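Local coordinates for protein putative tetrapyrrole (Corrin/porphyrin) methylase (PDB 3FFY) that probably methylates the 2'-hydroxyl of a cytidine ribose in 16S ribosomal RNA with S-adenosylmethionine as donor, the chain being the C-terminal half of the enzyme, at residues A[32-40]-A[57-66]; A[41-52]-A[102-113]. One frame throughout, in Å; residues are numbered along the deposited sequence.

Overall arrangement
Interaction 2 is the middle of the domain: strands 45-50 and 106-110 are neighbours in a mixed five-stranded sheet, and the centre of their contact lies about 2 Å from the centre of the chain. Interaction 1 lies farther out, about 11 Å from that centre, where helices 32-38 and 55-66 meet over one face of the sheet. Main-chain hydrogen bonds dominate the strand pair; side chains do most of the joining between the helices, through an arginine-glutamine clamp and a tyrosine platform. The two contacts share a boundary. Phe62 packs on Phe48, Phe66 on Leu110, and Thr58 OG1 lies 2.7 Å from Glu50 OE1, a probable hydrogen bond between helix and sheet.

Interaction 1: A[32-40]-A[57-66]; sequences RMTKLKSLV and KTLTQFAEYF. With SO4 (sulfate ion), chain B.
Arg32 reaches across to Gln61 and takes its amide oxygen side-on with two nitrogens. NE and NH2 of Arg32 each lie 2.9 Å from Gln61 OE1; both N-H groups can converge on this one oxygen because it lies in the guanidinium plane, at the edge they share. The guanidinium and amide planes are 22° apart, and NE meets a lone pair in the carbonyl plane. With CG anti to the backbone N (chi1 -179°) and the chain extended as far as NE, the arginine spans the gap between the helices. NH2 also donates to Thr58 OG1 at 3.1 Å, a hydroxyl hydrogen-bonded as well to Glu50 of strand 45-50, while NH1 is bonded to the carbonyl of Pro27; three residues thus fix the rotation of the guanidinium. Lys57 CE lies over one face of this group, and its ammonium NZ is 4.3 Å from Arg32 NE, two like charges near each other.

Farther along, the Tyr65 ring serves as a platform. Leu36 CB stands 3.6 Å from the ring centroid, almost on its normal, a CH-pi contact. The selenomethionine Met33, its chain bent, brings CE to the ring edge near Tyr65 OH, and Val40 CG2 comes to the edge as well. Leu36 CD2 touches the edge of Phe62, 3.7 Å from Phe62 CE1; a branched leucine suits a place between two aromatic rings. Leu39 CB packs 3.8 Å from Phe66 CZ, and Leu39 O meets that ring's edge. Backbone N-H groups of Met33, Thr34 and Gly31 hold a sulfate, probably from the crystallisation liquor.

The axes cross at -47°. This is helix-on-helix packing on one face of an alpha/beta domain's mixed sheet: Leu39 and Phe62 rest on strand 45-50, which lies between the two helices in the chain, and helix 90-99 flanks helix 55-66.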
loop_
_atom_site.group_PDB
_atom_site.type_symbol
_atom_site.label_atom_id
_atom_site.label_comp_id
_atom_site.label_asym_id
_atom_site.label_seq_id
_atom_site.Cartn_x
_atom_site.Cartn_y
_atom_site.Cartn_z
ATOM N N ARG A 32 -1.503 7.815 -28.889
ATOM C CA ARG A 32 -1.885 7.991 -27.471
ATOM C C ARG A 32 -3.370 8.079 -27.227
ATOM O O ARG A 32 -3.894 7.389 -26.350
ATOM C CB ARG A 32 -1.252 9.242 -26.918
ATOM C CG ARG A 32 -1.572 9.487 -25.466
ATOM C CD ARG A 32 -0.960 10.801 -25.079
ATOM N NE ARG A 32 -1.124 11.069 -23.665
ATOM C CZ ARG A 32 -0.289 10.709 -22.698
ATOM N NH1 ARG A 32 0.814 10.041 -22.952
ATOM N NH2 ARG A 32 -0.577 11.042 -21.441
HETATM N N MSE A 33 -4.026 8.972 -27.971
HETATM C CA MSE A 33 -5.485 9.099 -27.911
HETATM C C MSE A 33 -6.136 7.783 -28.319
HETATM O O MSE A 33 -7.066 7.320 -27.653
HETATM C CB MSE A 33 -6.002 10.245 -28.767
HETATM C CG MSE A 33 -5.365 11.590 -28.417
HETATM SE SE MSE A 33 -5.198 12.032 -26.489
HETATM C CE MSE A 33 -6.848 13.093 -26.124
ATOM N N THR A 34 -5.616 7.144 -29.366
ATOM C CA THR A 34 -6.099 5.820 -29.740
ATOM C C THR A 34 -6.014 4.810 -28.606
ATOM O O THR A 34 -6.997 4.164 -28.298
ATOM C CB THR A 34 -5.322 5.278 -30.907
ATOM O OG1 THR A 34 -5.378 6.243 -31.963
ATOM C CG2 THR A 34 -5.922 3.930 -31.370
ATOM N N LYS A 35 -4.847 4.663 -27.990
ATOM C CA LYS A 35 -4.724 3.786 -26.850
ATOM C C LYS A 35 -5.735 4.143 -25.765
ATOM O O LYS A 35 -6.348 3.258 -25.195
ATOM C CB LYS A 35 -3.318 3.848 -26.252
ATOM C CG LYS A 35 -3.096 2.860 -25.119
ATOM C CD LYS A 35 -3.016 1.405 -25.611
ATOM C CE LYS A 35 -3.325 0.405 -24.497
ATOM N NZ LYS A 35 -2.819 -0.968 -24.767
ATOM N N LEU A 36 -5.898 5.427 -25.457
ATOM C CA LEU A 36 -6.789 5.828 -24.343
ATOM C C LEU A 36 -8.221 5.457 -24.677
ATOM O O LEU A 36 -8.947 4.825 -23.882
ATOM C CB LEU A 36 -6.703 7.335 -24.099
ATOM C CG LEU A 36 -5.499 7.905 -23.331
ATOM C CD1 LEU A 36 -5.595 9.429 -23.233
ATOM C CD2 LEU A 36 -5.421 7.302 -21.947
ATOM N N LYS A 37 -8.600 5.870 -25.880
ATOM C CA LYS A 37 -9.902 5.584 -26.447
ATOM C C LYS A 37 -10.147 4.082 -26.367
ATOM O O LYS A 37 -11.259 3.642 -26.051
ATOM C CB LYS A 37 -9.931 6.031 -27.915
ATOM C CG LYS A 37 -11.231 6.653 -28.437
ATOM C CD LYS A 37 -11.149 6.753 -29.997
ATOM C CE LYS A 37 -12.514 6.944 -30.689
ATOM N NZ LYS A 37 -12.552 6.297 -32.060
ATOM N N SER A 38 -9.099 3.296 -26.634
ATOM C CA SER A 38 -9.222 1.832 -26.679
ATOM C C SER A 38 -9.523 1.229 -25.295
ATOM O O SER A 38 -10.151 0.161 -25.207
ATOM C CB SER A 38 -7.970 1.187 -27.303
ATOM O OG SER A 38 -7.073 0.663 -26.340
ATOM N N LEU A 39 -9.130 1.914 -24.217
ATOM C CA LEU A 39 -9.262 1.320 -22.867
ATOM C C LEU A 39 -10.579 1.649 -22.151
ATOM O O LEU A 39 -10.838 1.183 -21.012
ATOM C CB LEU A 39 -8.092 1.746 -22.008
ATOM C CG LEU A 39 -6.771 1.162 -22.457
ATOM C CD1 LEU A 39 -5.672 1.887 -21.678
ATOM C CD2 LEU A 39 -6.728 -0.391 -22.277
ATOM N N VAL A 40 -11.415 2.427 -22.835
ATOM C CA VAL A 40 -12.635 2.987 -22.233
ATOM C C VAL A 40 -13.631 1.945 -21.682
ATOM O O VAL A 40 -14.255 2.205 -20.653
ATOM C CB VAL A 40 -13.285 4.009 -23.196
ATOM C CG1 VAL A 40 -14.762 4.124 -22.938
ATOM C CG2 VAL A 40 -12.556 5.360 -23.043
ATOM N N LYS A 57 -0.569 15.118 -16.388
ATOM C CA LYS A 57 -1.235 15.026 -17.715
ATOM C C LYS A 57 -1.947 13.685 -17.890
ATOM O O LYS A 57 -3.133 13.652 -18.230
ATOM C CB LYS A 57 -0.221 15.202 -18.864
ATOM C CG LYS A 57 -0.834 15.186 -20.300
ATOM C CD LYS A 57 0.236 15.253 -21.421
ATOM C CE LYS A 57 -0.329 14.719 -22.782
ATOM N NZ LYS A 57 0.551 15.028 -23.943
ATOM N N THR A 58 -1.214 12.597 -17.646
ATOM C CA THR A 58 -1.794 11.256 -17.776
ATOM C C THR A 58 -3.054 11.100 -16.885
ATOM O O THR A 58 -4.091 10.594 -17.340
ATOM C CB THR A 58 -0.749 10.154 -17.490
ATOM O OG1 THR A 58 0.179 10.132 -18.577
ATOM C CG2 THR A 58 -1.421 8.795 -17.373
ATOM N N LEU A 59 -2.953 11.531 -15.620
ATOM C CA LEU A 59 -4.077 11.439 -14.678
ATOM C C LEU A 59 -5.241 12.293 -15.121
ATOM O O LEU A 59 -6.386 11.872 -15.018
ATOM C CB LEU A 59 -3.669 11.848 -13.269
ATOM C CG LEU A 59 -2.690 10.916 -12.569
ATOM C CD1 LEU A 59 -2.371 11.552 -11.247
ATOM C CD2 LEU A 59 -3.204 9.520 -12.380
ATOM N N THR A 60 -4.938 13.477 -15.665
ATOM C CA THR A 60 -5.974 14.359 -16.173
ATOM C C THR A 60 -6.698 13.700 -17.340
ATOM O O THR A 60 -7.923 13.642 -17.389
ATOM C CB THR A 60 -5.406 15.717 -16.575
ATOM O OG1 THR A 60 -4.745 16.273 -15.421
ATOM C CG2 THR A 60 -6.519 16.598 -17.000
ATOM N N GLN A 61 -5.934 13.156 -18.269
ATOM C CA GLN A 61 -6.566 12.508 -19.416
ATOM C C GLN A 61 -7.313 11.236 -19.007
ATOM O O GLN A 61 -8.347 10.916 -19.581
ATOM C CB GLN A 61 -5.520 12.220 -20.486
ATOM C CG GLN A 61 -4.879 13.505 -20.984
ATOM C CD GLN A 61 -3.948 13.279 -22.165
ATOM O OE1 GLN A 61 -2.943 12.576 -22.059
ATOM N NE2 GLN A 61 -4.285 13.877 -23.299
ATOM N N PHE A 62 -6.768 10.491 -18.054
ATOM C CA PHE A 62 -7.488 9.368 -17.467
ATOM C C PHE A 62 -8.871 9.843 -16.951
ATOM O O PHE A 62 -9.916 9.177 -17.184
ATOM C CB PHE A 62 -6.666 8.726 -16.319
ATOM C CG PHE A 62 -5.577 7.751 -16.765
ATOM C CD1 PHE A 62 -5.211 7.605 -18.102
ATOM C CD2 PHE A 62 -4.890 6.988 -15.811
ATOM C CE1 PHE A 62 -4.241 6.712 -18.462
ATOM C CE2 PHE A 62 -3.945 6.104 -16.179
ATOM C CZ PHE A 62 -3.593 5.961 -17.485
ATOM N N ALA A 63 -8.904 10.988 -16.251
ATOM C CA ALA A 63 -10.192 11.527 -15.762
ATOM C C ALA A 63 -11.083 11.840 -16.942
ATOM O O ALA A 63 -12.284 11.587 -16.919
ATOM C CB ALA A 63 -9.991 12.803 -14.898
ATOM N N GLU A 64 -10.511 12.414 -17.992
ATOM C CA GLU A 64 -11.347 12.766 -19.143
ATOM C C GLU A 64 -11.947 11.507 -19.779
ATOM O O GLU A 64 -13.124 11.484 -20.088
ATOM C CB GLU A 64 -10.555 13.569 -20.157
ATOM C CG GLU A 64 -10.084 14.903 -19.651
ATOM C CD GLU A 64 -9.197 15.591 -20.654
ATOM O OE1 GLU A 64 -8.763 14.948 -21.617
ATOM O OE2 GLU A 64 -8.923 16.778 -20.514
ATOM N N TYR A 65 -11.144 10.452 -19.943
ATOM C CA TYR A 65 -11.580 9.197 -20.622
ATOM C C TYR A 65 -12.316 8.185 -19.729
ATOM O O TYR A 65 -13.211 7.482 -20.197
ATOM C CB TYR A 65 -10.368 8.469 -21.245
ATOM C CG TYR A 65 -9.932 9.034 -22.558
ATOM C CD1 TYR A 65 -9.150 10.179 -22.626
ATOM C CD2 TYR A 65 -10.356 8.443 -23.757
ATOM C CE1 TYR A 65 -8.776 10.713 -23.852
ATOM C CE2 TYR A 65 -9.982 8.969 -25.003
ATOM C CZ TYR A 65 -9.194 10.093 -25.041
ATOM O OH TYR A 65 -8.830 10.582 -26.260
ATOM N N PHE A 66 -11.930 8.083 -18.467
ATOM C CA PHE A 66 -12.520 7.091 -17.593
ATOM C C PHE A 66 -13.460 7.683 -16.568
ATOM O O PHE A 66 -14.218 6.940 -15.927
ATOM C CB PHE A 66 -11.416 6.302 -16.900
ATOM C CG PHE A 66 -10.451 5.712 -17.856
ATOM C CD1 PHE A 66 -10.860 4.728 -18.749
ATOM C CD2 PHE A 66 -9.162 6.186 -17.941
ATOM C CE1 PHE A 66 -9.971 4.207 -19.677
ATOM C CE2 PHE A 66 -8.264 5.677 -18.878
ATOM C CZ PHE A 66 -8.666 4.689 -19.735
HETATM S S SO4 B . -3.471 9.519 -31.852
HETATM O O1 SO4 B . -3.086 10.149 -30.505
HETATM O O2 SO4 B . -2.223 9.222 -32.679
HETATM O O3 SO4 B . -4.621 10.323 -32.396
HETATM O O4 SO4 B . -4.143 8.151 -31.644
#

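Interaction 2: A[41-52]-A[102-113]; sequences DEHRTMVFYESP and PRGEIVIVLAGI
Met46 N donates to Leu110 O at 2.8 Å, with an N-H...O angle of 167° and the donor in the carbonyl plane. The reciprocal bond, Leu110 N to Met46 O, makes this an antiparallel hydrogen-bonded pair. Phe48 with Ile108 and Glu50 with Ile106 repeat the pattern, while Val47 opposite Val109 and Tyr49 opposite Val107 are the non-hydrogen-bonded pairs between them. Past the regular strands, Ile113 N gives a nearly straight bond to Glu42 O (174°), and a water links Gly112 N to Thr45 OG1, which is also hydrogen-bonded to the carbonyl of Pro16. Gly112 CA lies 3.4 Å from both Glu42 O and Arg44 O, a close approach that suits a residue without a side chain.

On one face stand Met46, Phe48, Glu50, Ile106, Ile108 and Leu110. Selenomethionine Met46 lies alongside Leu110, its CE 3.5 Å from Leu110 CD2, and CE2 of Phe48 comes near the same methyl. Ile108 CD1 touches Glu50 CB at 3.8 Å. The acid end of Glu50 turns away: with chi2 at 52°, OE1 goes to Thr58 of helix 55-66 and OE2 accepts from Ser51 N, giving a buried carboxylate two partners.

The other face carries Val47, Tyr49, Val107 and Val109, beta-branched valines suiting extended strand backbone. Val107 CG2 lies 3.5 Å from Tyr49 CE1 at the ring edge, and Tyr49 OH is bonded to Ala3 and Phe6. At the far end Pro52 CB lies 4.0 Å from Pro102 CG.

The pair satisfies part of its main-chain polarity internally, with strands 20-24 and 71-77 bonding outward-facing groups. Its largely hydrophobic faces meet different helices: 55-66 covers Ile108 and Leu110, 6-12 the valines.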
loop_
_atom_site.group_PDB
_atom_site.type_symbol
_atom_site.label_atom_id
_atom_site.label_comp_id
_atom_site.label_asym_id
_atom_site.label_seq_id
_atom_site.Cartn_x
_atom_site.Cartn_y
_atom_site.Cartn_z
ATOM N N ASP A 41 -13.720 0.768 -22.318
ATOM C CA ASP A 41 -14.648 -0.297 -21.917
ATOM C C ASP A 41 -13.945 -1.458 -21.181
ATOM O O ASP A 41 -14.518 -2.528 -20.993
ATOM C CB ASP A 41 -15.430 -0.794 -23.156
ATOM C CG ASP A 41 -14.771 -0.369 -24.482
ATOM O OD1 ASP A 41 -15.502 -0.174 -25.484
ATOM O OD2 ASP A 41 -13.515 -0.228 -24.510
ATOM N N GLU A 42 -12.704 -1.234 -20.750
ATOM C CA GLU A 42 -11.919 -2.266 -20.081
ATOM C C GLU A 42 -12.451 -2.452 -18.672
ATOM O O GLU A 42 -12.458 -1.498 -17.892
ATOM C CB GLU A 42 -10.442 -1.852 -20.062
ATOM C CG GLU A 42 -9.474 -2.881 -19.469
ATOM C CD GLU A 42 -9.688 -4.305 -20.014
ATOM O OE1 GLU A 42 -9.452 -4.561 -21.219
ATOM O OE2 GLU A 42 -10.084 -5.172 -19.214
ATOM N N HIS A 43 -12.899 -3.660 -18.345
ATOM C CA HIS A 43 -13.407 -3.943 -17.005
ATOM C C HIS A 43 -12.315 -4.387 -16.012
ATOM O O HIS A 43 -12.542 -4.388 -14.814
ATOM C CB HIS A 43 -14.529 -4.982 -17.044
ATOM C CG HIS A 43 -15.775 -4.521 -17.758
ATOM N ND1 HIS A 43 -15.786 -4.129 -19.087
ATOM C CD2 HIS A 43 -17.063 -4.427 -17.334
ATOM C CE1 HIS A 43 -17.020 -3.807 -19.446
ATOM N NE2 HIS A 43 -17.816 -3.979 -18.403
ATOM N N ARG A 44 -11.138 -4.778 -16.501
ATOM C CA ARG A 44 -10.039 -5.222 -15.625
ATOM C C ARG A 44 -9.227 -4.006 -15.155
ATOM O O ARG A 44 -9.159 -3.015 -15.844
ATOM C CB ARG A 44 -9.096 -6.209 -16.343
ATOM C CG ARG A 44 -9.726 -7.536 -16.856
ATOM C CD ARG A 44 -8.847 -8.112 -17.993
ATOM N NE ARG A 44 -9.290 -9.391 -18.583
ATOM C CZ ARG A 44 -8.504 -10.446 -18.718
ATOM N NH1 ARG A 44 -7.247 -10.378 -18.314
ATOM N NH2 ARG A 44 -8.977 -11.562 -19.250
ATOM N N THR A 45 -8.605 -4.130 -13.974
ATOM C CA THR A 45 -7.585 -3.192 -13.495
ATOM C C THR A 45 -6.504 -3.064 -14.569
ATOM O O THR A 45 -6.140 -4.031 -15.193
ATOM C CB THR A 45 -6.959 -3.705 -12.199
ATOM O OG1 THR A 45 -8.000 -3.839 -11.226
ATOM C CG2 THR A 45 -5.868 -2.762 -11.680
HETATM N N MSE A 46 -6.021 -1.852 -14.783
HETATM C CA MSE A 46 -4.992 -1.556 -15.765
HETATM C C MSE A 46 -3.786 -1.086 -15.009
HETATM O O MSE A 46 -3.919 -0.363 -14.015
HETATM C CB MSE A 46 -5.484 -0.471 -16.697
HETATM C CG MSE A 46 -6.557 -1.038 -17.614
HETATM SE SE MSE A 46 -7.652 0.279 -18.351
HETATM C CE MSE A 46 -8.696 0.661 -16.729
ATOM N N VAL A 47 -2.612 -1.477 -15.480
ATOM C CA VAL A 47 -1.377 -1.046 -14.843
ATOM C C VAL A 47 -0.514 -0.364 -15.880
ATOM O O VAL A 47 -0.287 -0.901 -16.992
ATOM C CB VAL A 47 -0.585 -2.229 -14.224
ATOM C CG1 VAL A 47 0.736 -1.685 -13.580
ATOM C CG2 VAL A 47 -1.501 -3.002 -13.231
ATOM N N PHE A 48 -0.074 0.838 -15.520
ATOM C CA PHE A 48 0.780 1.679 -16.375
ATOM C C PHE A 48 2.007 2.122 -15.574
ATOM O O PHE A 48 1.953 2.236 -14.346
ATOM C CB PHE A 48 0.065 2.975 -16.765
ATOM C CG PHE A 48 -1.303 2.786 -17.390
ATOM C CD1 PHE A 48 -1.453 2.765 -18.770
ATOM C CD2 PHE A 48 -2.424 2.698 -16.588
ATOM C CE1 PHE A 48 -2.726 2.615 -19.333
ATOM C CE2 PHE A 48 -3.691 2.547 -17.131
ATOM C CZ PHE A 48 -3.842 2.500 -18.501
ATOM N N TYR A 49 3.085 2.417 -16.303
ATOM C CA TYR A 49 4.280 3.105 -15.781
ATOM C C TYR A 49 4.283 4.512 -16.318
ATOM O O TYR A 49 3.863 4.750 -17.465
ATOM C CB TYR A 49 5.564 2.400 -16.228
ATOM C CG TYR A 49 5.842 1.068 -15.568
ATOM C CD1 TYR A 49 5.475 0.823 -14.271
ATOM C CD2 TYR A 49 6.515 0.069 -16.241
ATOM C CE1 TYR A 49 5.779 -0.387 -13.662
ATOM C CE2 TYR A 49 6.828 -1.128 -15.627
ATOM C CZ TYR A 49 6.440 -1.337 -14.336
ATOM O OH TYR A 49 6.729 -2.513 -13.695
ATOM N N GLU A 50 4.747 5.446 -15.494
ATOM C CA GLU A 50 4.781 6.837 -15.889
ATOM C C GLU A 50 5.959 7.567 -15.233
ATOM O O GLU A 50 6.465 7.161 -14.167
ATOM C CB GLU A 50 3.459 7.505 -15.517
ATOM C CG GLU A 50 3.224 8.874 -16.128
ATOM C CD GLU A 50 3.421 8.854 -17.629
ATOM O OE1 GLU A 50 2.394 8.651 -18.315
ATOM O OE2 GLU A 50 4.601 8.958 -18.088
ATOM N N SER A 51 6.387 8.647 -15.877
ATOM C CA SER A 51 7.433 9.489 -15.319
ATOM C C SER A 51 6.817 10.603 -14.489
ATOM O O SER A 51 5.615 10.957 -14.660
ATOM C CB SER A 51 8.304 10.041 -16.435
ATOM O OG SER A 51 7.698 11.138 -17.086
ATOM N N PRO A 52 7.599 11.133 -13.544
ATOM C CA PRO A 52 7.005 12.104 -12.613
ATOM C C PRO A 52 6.524 13.382 -13.331
ATOM O O PRO A 52 5.497 13.947 -12.958
ATOM C CB PRO A 52 8.142 12.437 -11.638
ATOM C CG PRO A 52 9.275 11.523 -11.963
ATOM C CD PRO A 52 9.025 10.863 -13.278
ATOM N N PRO A 102 5.316 14.750 -8.285
ATOM C CA PRO A 102 5.737 13.393 -7.828
ATOM C C PRO A 102 7.210 13.087 -7.955
ATOM O O PRO A 102 7.930 13.802 -8.660
ATOM C CB PRO A 102 4.978 12.448 -8.755
ATOM C CG PRO A 102 4.584 13.303 -9.945
ATOM C CD PRO A 102 4.427 14.707 -9.466
ATOM N N ARG A 103 7.627 11.971 -7.365
ATOM C CA ARG A 103 9.013 11.835 -6.951
ATOM C C ARG A 103 9.903 10.765 -7.587
ATOM O O ARG A 103 11.094 10.666 -7.257
ATOM C CB ARG A 103 9.060 11.648 -5.429
ATOM C CG ARG A 103 10.382 12.121 -4.820
ATOM C CD ARG A 103 10.174 12.922 -3.538
ATOM N NE ARG A 103 10.577 12.144 -2.367
ATOM C CZ ARG A 103 11.847 11.919 -2.000
ATOM N NH1 ARG A 103 12.097 11.190 -0.906
ATOM N NH2 ARG A 103 12.874 12.413 -2.710
ATOM N N GLY A 104 9.381 9.951 -8.471
ATOM C CA GLY A 104 10.266 9.025 -9.125
ATOM C C GLY A 104 9.424 8.415 -10.161
ATOM O O GLY A 104 8.267 8.790 -10.289
ATOM N N GLU A 105 9.981 7.504 -10.921
ATOM C CA GLU A 105 9.140 6.690 -11.754
ATOM C C GLU A 105 8.039 6.074 -10.874
ATOM O O GLU A 105 8.290 5.595 -9.753
ATOM C CB GLU A 105 9.928 5.591 -12.473
ATOM C CG GLU A 105 9.136 4.966 -13.661
ATOM C CD GLU A 105 9.002 5.900 -14.870
ATOM O OE1 GLU A 105 9.626 7.021 -14.904
ATOM O OE2 GLU A 105 8.244 5.491 -15.794
ATOM N N ILE A 106 6.812 6.140 -11.378
ATOM C CA ILE A 106 5.681 5.606 -10.648
ATOM C C ILE A 106 4.960 4.557 -11.474
ATOM O O ILE A 106 5.197 4.409 -12.667
ATOM C CB ILE A 106 4.720 6.725 -10.178
ATOM C CG1 ILE A 106 4.285 7.638 -11.344
ATOM C CG2 ILE A 106 5.420 7.574 -9.083
ATOM C CD1 ILE A 106 5.221 8.931 -11.507
ATOM N N VAL A 107 4.099 3.837 -10.778
ATOM C CA VAL A 107 3.192 2.867 -11.324
ATOM C C VAL A 107 1.810 3.436 -11.025
ATOM O O VAL A 107 1.533 3.932 -9.901
ATOM C CB VAL A 107 3.325 1.454 -10.607
ATOM C CG1 VAL A 107 2.369 0.410 -11.218
ATOM C CG2 VAL A 107 4.786 0.971 -10.572
ATOM N N ILE A 108 0.946 3.402 -12.054
ATOM C CA ILE A 108 -0.426 3.751 -11.930
ATOM C C ILE A 108 -1.248 2.479 -12.042
ATOM O O ILE A 108 -1.131 1.732 -13.035
ATOM C CB ILE A 108 -0.892 4.763 -13.036
ATOM C CG1 ILE A 108 0.075 5.947 -13.094
ATOM C CG2 ILE A 108 -2.387 5.187 -12.779
ATOM C CD1 ILE A 108 -0.112 6.922 -14.326
ATOM N N VAL A 109 -2.067 2.237 -11.017
ATOM C CA VAL A 109 -3.024 1.115 -11.018
ATOM C C VAL A 109 -4.409 1.719 -11.059
ATOM O O VAL A 109 -4.843 2.388 -10.108
ATOM C CB VAL A 109 -2.862 0.201 -9.793
ATOM C CG1 VAL A 109 -3.830 -1.060 -9.877
ATOM C CG2 VAL A 109 -1.419 -0.239 -9.720
ATOM N N LEU A 110 -5.071 1.536 -12.203
ATOM C CA LEU A 110 -6.352 2.144 -12.530
ATOM C C LEU A 110 -7.451 1.067 -12.515
ATOM O O LEU A 110 -7.350 0.035 -13.167
ATOM C CB LEU A 110 -6.283 2.748 -13.947
ATOM C CG LEU A 110 -7.507 3.554 -14.454
ATOM C CD1 LEU A 110 -7.824 4.858 -13.598
ATOM C CD2 LEU A 110 -7.357 3.840 -15.989
ATOM N N ALA A 111 -8.504 1.351 -11.783
ATOM C CA ALA A 111 -9.699 0.503 -11.727
ATOM C C ALA A 111 -10.336 0.423 -13.098
ATOM O O ALA A 111 -10.371 1.416 -13.862
ATOM C CB ALA A 111 -10.713 1.053 -10.652
ATOM N N GLY A 112 -10.794 -0.770 -13.445
ATOM C CA GLY A 112 -11.580 -0.908 -14.668
ATOM C C GLY A 112 -13.024 -0.428 -14.525
ATOM O O GLY A 112 -13.448 0.026 -13.465
ATOM N N ILE A 113 -13.796 -0.591 -15.593
ATOM C CA ILE A 113 -15.228 -0.295 -15.603
ATOM C C ILE A 113 -15.963 -1.472 -14.974
ATOM O O ILE A 113 -16.678 -1.269 -13.989
ATOM C CB ILE A 113 -15.683 -0.038 -17.092
ATOM C CG1 ILE A 113 -16.968 0.796 -17.218
ATOM C CG2 ILE A 113 -15.835 -1.344 -17.817
ATOM C CD1 ILE A 113 -17.263 1.326 -18.709
HETATM O O HOH W 1 -10.613 -2.646 -11.431
#